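FimU protein (Pseudomonas aeruginosa, PDB 4IPV) is probably a minor pilin, an inner-membrane protein of the GspH family with an N-terminal transmembrane helix, that takes part in type IV pilus assembly. Local coordinates at residues 72-77 against 105-110. Numbering follows the deposited sequence.
Sequences AATLTA and CQNGKT
T76 and C105 form an antiparallel hydrogen-bonded pair, T76 N reaching C105 O at 3.0 Å and C105 N reaching T76 O at 2.9 Å. The side chains of this pair share one face of the sheet. With chi1 at 57°, OG1 of T76 sits over its own backbone, flanked by N and C, and meets a water at 2.9 Å; the same water donates to T74 O and, weakly, to C105 O, and accepts from G108 N at 2.8 Å. It thus ties the start of strand 75-79 to the type I' turn Q106-K109, which links strands 100-106 and 109-118 as a beta hairpin in the four-stranded antiparallel sheet of this pilin-like fold. C105 SG, turned beside its own backbone N, is disulfide-bonded to C136. L75 and Q106 project from the other face, where L11 of helix 10-32 touches both. The Q106 side chain runs out opposite its backbone N (chi1 -179°) and then bends at chi2, which brings CD to 3.7 Å from L75 CD2. Beyond this pair, N107 N donates to T74 O at 2.9 Å, and the N107 side chain runs alongside T74, OD1 lying 3.5 Å from T74 CB.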
loop_
_atom_site.group_PDB
_atom_site.type_symbol
_atom_site.label_atom_id
_atom_site.label_comp_id
_atom_site.label_asym_id
_atom_site.label_seq_id
_atom_site.Cartn_x
_atom_site.Cartn_y
_atom_site.Cartn_z
ATOM N N ALA A 72 0.485 -8.864 -13.728
ATOM C CA ALA A 72 1.691 -9.683 -13.797
ATOM C C ALA A 72 2.071 -10.254 -12.432
ATOM O O ALA A 72 2.258 -9.515 -11.462
ATOM C CB ALA A 72 2.850 -8.890 -14.387
ATOM N N ALA A 73 2.191 -11.575 -12.364
ATOM C CA ALA A 73 2.525 -12.248 -11.115
ATOM C C ALA A 73 3.952 -11.937 -10.683
ATOM O O ALA A 73 4.273 -12.018 -9.496
ATOM C CB ALA A 73 2.329 -13.755 -11.252
ATOM N N THR A 74 4.794 -11.575 -11.650
ATOM C CA THR A 74 6.207 -11.295 -11.390
ATOM C C THR A 74 6.479 -9.914 -10.784
ATOM O O THR A 74 7.622 -9.590 -10.462
ATOM C CB THR A 74 7.060 -11.443 -12.659
ATOM O OG1 THR A 74 6.569 -10.549 -13.666
ATOM C CG2 THR A 74 7.011 -12.874 -13.176
ATOM N N LEU A 75 5.441 -9.095 -10.655
ATOM C CA LEU A 75 5.547 -7.860 -9.892
ATOM C C LEU A 75 5.242 -8.159 -8.429
ATOM O O LEU A 75 4.347 -8.953 -8.117
ATOM C CB LEU A 75 4.567 -6.811 -10.417
ATOM C CG LEU A 75 4.873 -6.205 -11.779
ATOM C CD1 LEU A 75 3.736 -5.284 -12.214
ATOM C CD2 LEU A 75 6.173 -5.428 -11.724
ATOM N N THR A 76 5.997 -7.538 -7.533
ATOM C CA THR A 76 5.712 -7.627 -6.104
ATOM C C THR A 76 5.684 -6.229 -5.510
ATOM O O THR A 76 6.387 -5.334 -5.992
ATOM C CB THR A 76 6.767 -8.458 -5.332
ATOM O OG1 THR A 76 8.077 -7.912 -5.528
ATOM C CG2 THR A 76 6.761 -9.918 -5.796
ATOM N N ALA A 77 4.874 -6.039 -4.482
ATOM C CA ALA A 77 4.880 -4.780 -3.738
ATOM C C ALA A 77 4.937 -5.130 -2.262
ATOM O O ALA A 77 3.940 -5.525 -1.669
ATOM C CB ALA A 77 3.643 -3.960 -4.061
ATOM N N CYS A 105 8.683 -4.046 -7.315
ATOM C CA CYS A 105 9.764 -4.631 -8.099
ATOM C C CYS A 105 9.272 -5.588 -9.165
ATOM O O CYS A 105 8.222 -6.210 -9.015
ATOM C CB CYS A 105 10.720 -5.415 -7.204
ATOM S SG CYS A 105 11.719 -4.451 -6.063
ATOM N N GLN A 106 10.062 -5.725 -10.220
ATOM C CA GLN A 106 9.847 -6.747 -11.231
ATOM C C GLN A 106 10.884 -7.858 -11.070
ATOM O O GLN A 106 12.075 -7.587 -10.912
ATOM C CB GLN A 106 9.989 -6.135 -12.623
ATOM C CG GLN A 106 9.766 -7.115 -13.766
ATOM C CD GLN A 106 8.311 -7.490 -13.927
ATOM O OE1 GLN A 106 7.816 -8.400 -13.267
ATOM N NE2 GLN A 106 7.614 -6.784 -14.810
ATOM N N ASN A 107 10.423 -9.102 -11.082
ATOM C CA ASN A 107 11.306 -10.270 -11.049
ATOM C C ASN A 107 12.227 -10.327 -9.836
ATOM O O ASN A 107 13.326 -10.871 -9.922
ATOM C CB ASN A 107 12.148 -10.360 -12.328
ATOM C CG ASN A 107 11.309 -10.562 -13.570
ATOM O OD1 ASN A 107 10.415 -11.406 -13.599
ATOM N ND2 ASN A 107 11.599 -9.790 -14.610
ATOM N N GLY A 108 11.784 -9.768 -8.714
ATOM C CA GLY A 108 12.553 -9.830 -7.481
ATOM C C GLY A 108 13.859 -9.057 -7.446
ATOM O O GLY A 108 14.716 -9.303 -6.590
ATOM N N LYS A 109 14.033 -8.129 -8.378
ATOM C CA LYS A 109 15.237 -7.305 -8.423
ATOM C C LYS A 109 14.833 -5.843 -8.421
ATOM O O LYS A 109 13.728 -5.507 -8.836
ATOM C CB LYS A 109 16.062 -7.627 -9.667
ATOM C CG LYS A 109 16.602 -9.043 -9.682
ATOM C CD LYS A 109 17.547 -9.283 -8.516
ATOM N N THR A 110 15.719 -4.972 -7.952
ATOM C CA THR A 110 15.369 -3.564 -7.789
ATOM C C THR A 110 15.498 -2.709 -9.044
ATOM O O THR A 110 14.969 -1.602 -9.082
ATOM C CB THR A 110 16.178 -2.904 -6.654
ATOM O OG1 THR A 110 17.571 -2.956 -6.972
ATOM C CG2 THR A 110 15.931 -3.621 -5.327
HETATM O O HOH W 1 9.216 -8.820 -8.040
#